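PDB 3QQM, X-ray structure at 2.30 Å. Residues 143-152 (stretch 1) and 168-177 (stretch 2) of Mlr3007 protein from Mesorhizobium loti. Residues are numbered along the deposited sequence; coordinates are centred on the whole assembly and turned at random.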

# COMPACT_ATOMS: atom_id res chain seq x y z
N ALA A 143 1.31 7.34 -12.80
CA ALA A 143 0.94 8.75 -12.78
C ALA A 143 -0.52 8.85 -13.22
O ALA A 143 -1.07 7.90 -13.69
CB ALA A 143 1.84 9.58 -13.71
N ASN A 144 -1.14 10.01 -13.04
CA ASN A 144 -2.54 10.22 -13.42
C ASN A 144 -2.67 10.98 -14.74
O ASN A 144 -1.68 11.21 -15.41
CB ASN A 144 -3.29 10.93 -12.29
CG ASN A 144 -2.78 12.36 -12.04
OD1 ASN A 144 -2.06 12.95 -12.88
ND2 ASN A 144 -3.18 12.93 -10.89
N GLU A 145 -3.90 11.41 -15.08
CA GLU A 145 -4.15 12.11 -16.38
C GLU A 145 -3.45 13.45 -16.53
O GLU A 145 -3.44 14.02 -17.61
CB GLU A 145 -5.67 12.26 -16.69
CG GLU A 145 -6.52 13.18 -15.81
CD GLU A 145 -6.86 12.64 -14.39
OE1 GLU A 145 -6.25 11.66 -13.91
OE2 GLU A 145 -7.76 13.21 -13.77
N ARG A 146 -2.90 13.97 -15.44
CA ARG A 146 -2.16 15.24 -15.44
C ARG A 146 -0.65 15.02 -15.25
O ARG A 146 0.10 15.96 -15.00
CB ARG A 146 -2.76 16.19 -14.41
CG ARG A 146 -4.17 16.65 -14.84
CD ARG A 146 -4.83 17.60 -13.88
NE ARG A 146 -5.04 16.96 -12.60
CZ ARG A 146 -6.08 16.18 -12.29
NH1 ARG A 146 -7.02 15.89 -13.19
NH2 ARG A 146 -6.17 15.64 -11.08
N GLY A 147 -0.22 13.77 -15.43
CA GLY A 147 1.19 13.39 -15.33
C GLY A 147 1.81 13.54 -13.95
O GLY A 147 3.03 13.67 -13.83
N GLU A 148 0.97 13.52 -12.93
CA GLU A 148 1.40 13.65 -11.56
C GLU A 148 1.57 12.25 -11.01
O GLU A 148 0.71 11.40 -11.17
CB GLU A 148 0.34 14.44 -10.77
CG GLU A 148 0.14 15.86 -11.34
CD GLU A 148 -1.16 16.55 -10.92
OE1 GLU A 148 -2.08 15.90 -10.35
OE2 GLU A 148 -1.25 17.76 -11.22
N ILE A 149 2.72 12.01 -10.40
CA ILE A 149 2.99 10.73 -9.81
C ILE A 149 2.03 10.54 -8.68
O ILE A 149 1.79 11.48 -7.88
CB ILE A 149 4.42 10.65 -9.23
CG1 ILE A 149 5.44 10.63 -10.36
CG2 ILE A 149 4.59 9.40 -8.35
CD1 ILE A 149 5.37 9.34 -11.23
N CYS A 150 1.47 9.34 -8.59
CA CYS A 150 0.54 9.03 -7.53
C CYS A 150 1.11 8.06 -6.47
O CYS A 150 1.19 8.37 -5.26
CB CYS A 150 -0.72 8.41 -8.13
SG CYS A 150 -1.69 9.46 -9.28
N GLU A 151 1.55 6.89 -6.94
CA GLU A 151 2.00 5.82 -6.05
C GLU A 151 2.60 4.67 -6.82
O GLU A 151 2.68 4.69 -8.05
CB GLU A 151 0.76 5.29 -5.30
CG GLU A 151 -0.32 4.72 -6.27
CD GLU A 151 -1.67 4.30 -5.60
OE1 GLU A 151 -1.73 4.14 -4.35
OE2 GLU A 151 -2.67 4.12 -6.35
N GLY A 152 3.07 3.68 -6.08
CA GLY A 152 3.59 2.46 -6.66
C GLY A 152 2.44 1.45 -6.68
O GLY A 152 1.36 1.71 -6.10
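Stretch 2 (168-177) TPRLDCGLLP

Stretch 2 enters as the end of a strand, Thr 168 and Pro 169, turns through a 3-10 segment at residues 171-173, and leaves in an irregular extended course from Gly 174 onward. The 3-10 segment is supported by two backbone hydrogen bonds, Cys 173 N to Arg 170 O at 3.0 Å and Gly 174 N to Leu 171 O at 3.1 Å. Cys 150 CA and Pro 169 CA, 5.6 Å apart, are the closest pair of CA atoms across the stretches. No backbone-to-backbone hydrogen bond joins the stretches; each of the two hydrogen bonds between them pairs a side chain of stretch 1 with a backbone atom of stretch 2, and together the two surfaces bury 401 Å².

The first depends on Asn 144, which opens a type I turn ending at Gly 147; the turn leads into a strand that runs to Gly 152. With chi1 at 65° (p) and chi2 at 15°, its OD1 accepts from Arg 146 N at 2.9 Å and from Glu 148 N at 3.1 Å. That arrangement leaves ND2 to donate to Cys 173 O at 2.9 Å, with an N-H...O angle of 167°, and to Glu 148 OE1 at 3.2 Å. One amide thus ties the turn together and anchors the 3-10 segment. Glu 148, m at chi1 and t at chi2, also brings OE1 within 3.7 Å of Cys 173 SG.

The second comes from Glu 151, whose CB points toward stretch 2. Chi1 p and chi2 t extend the chain so that OE1 accepts from Leu 176 N at 2.9 Å and 177°, an almost linear bond. The same carboxylate passes close to Leu 175, OE2 lying 3.4 Å from its CA, while OE2 is hydrogen-bonded elsewhere in the structure.

Between these anchors sits Cys 150. Its m rotamer places SG 3.3 Å from Cys 173 O, 3.1 Å from Gly 174 O and 4.1 Å from Cys 173 CB, whereas its CB meets Leu 175 CD2 at 4.1 Å. Leu 175 has chi1 p and an off-well chi2 of 133°. Gly 174, at phi/psi 105/88, suits glycine: a CB would be jammed against the preceding carbonyl O. Pro 169, C-gamma exo, directs CG to 3.2 Å from both Ile 149 O and Cys 150 O, and to 4.4 Å from Ile 149 CG2.

At the margin, Arg 170 is held within its own stretch, NE to Asp 172 OD1 at 2.9 Å and NH2 to Asp 172 OD2 at 2.8 Å, a salt bridge spanning the start of the 3-10 segment.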

# COMPACT_ATOMS: atom_id res chain seq x y z
N THR A 168 5.04 13.52 -0.38
CA THR A 168 4.28 12.38 -0.87
C THR A 168 3.06 12.91 -1.63
O THR A 168 2.47 13.92 -1.21
CB THR A 168 3.84 11.48 0.30
OG1 THR A 168 3.41 10.22 -0.19
CG2 THR A 168 2.72 12.13 1.15
N PRO A 169 2.69 12.26 -2.76
CA PRO A 169 1.57 12.76 -3.53
C PRO A 169 0.28 13.01 -2.73
O PRO A 169 -0.14 12.18 -1.92
CB PRO A 169 1.39 11.68 -4.58
CG PRO A 169 2.72 11.16 -4.80
CD PRO A 169 3.32 11.12 -3.44
N ARG A 170 -0.34 14.16 -3.01
CA ARG A 170 -1.58 14.57 -2.37
C ARG A 170 -2.65 13.60 -2.79
O ARG A 170 -2.71 13.19 -3.93
CB ARG A 170 -1.93 16.01 -2.78
CG ARG A 170 -2.85 16.70 -1.85
CD ARG A 170 -2.94 18.20 -2.12
NE ARG A 170 -3.75 18.51 -3.29
CZ ARG A 170 -3.91 19.73 -3.80
NH1 ARG A 170 -3.24 20.77 -3.30
NH2 ARG A 170 -4.70 19.90 -4.84
N LEU A 171 -3.53 13.27 -1.85
CA LEU A 171 -4.56 12.28 -2.06
C LEU A 171 -5.47 12.51 -3.29
O LEU A 171 -5.81 11.55 -4.01
CB LEU A 171 -5.41 12.16 -0.80
CG LEU A 171 -6.23 10.88 -0.72
CD1 LEU A 171 -5.30 9.65 -0.76
CD2 LEU A 171 -7.11 10.91 0.55
N ASP A 172 -5.85 13.76 -3.56
CA ASP A 172 -6.70 14.04 -4.72
C ASP A 172 -6.03 13.68 -6.08
O ASP A 172 -6.69 13.75 -7.09
CB ASP A 172 -7.22 15.49 -4.73
CG ASP A 172 -6.11 16.52 -4.75
OD1 ASP A 172 -4.92 16.17 -4.48
OD2 ASP A 172 -6.42 17.70 -5.00
N CYS A 173 -4.75 13.31 -6.09
CA CYS A 173 -4.09 12.89 -7.33
C CYS A 173 -4.60 11.52 -7.84
O CYS A 173 -4.49 11.20 -9.03
CB CYS A 173 -2.55 12.83 -7.15
SG CYS A 173 -1.66 14.44 -7.03
N GLY A 174 -5.13 10.71 -6.92
CA GLY A 174 -5.65 9.38 -7.25
C GLY A 174 -4.68 8.32 -6.77
O GLY A 174 -3.78 7.91 -7.51
N LEU A 175 -4.86 7.91 -5.52
CA LEU A 175 -4.01 6.88 -4.89
C LEU A 175 -4.65 6.38 -3.58
O LEU A 175 -5.63 6.94 -3.07
CB LEU A 175 -2.62 7.42 -4.55
CG LEU A 175 -2.65 8.76 -3.78
CD1 LEU A 175 -1.71 8.79 -2.57
CD2 LEU A 175 -2.41 9.93 -4.74
N LEU A 176 -4.06 5.32 -3.04
CA LEU A 176 -4.49 4.74 -1.80
C LEU A 176 -3.91 5.51 -0.60
O LEU A 176 -2.71 5.76 -0.55
CB LEU A 176 -4.03 3.31 -1.71
CG LEU A 176 -4.50 2.57 -0.47
CD1 LEU A 176 -5.95 2.25 -0.63
CD2 LEU A 176 -3.68 1.28 -0.23
N PRO A 177 -4.76 5.93 0.34
CA PRO A 177 -4.19 6.57 1.50
C PRO A 177 -3.59 5.47 2.33
O PRO A 177 -4.28 4.85 3.14
CB PRO A 177 -5.40 7.21 2.20
CG PRO A 177 -6.56 6.40 1.78
CD PRO A 177 -6.24 6.00 0.35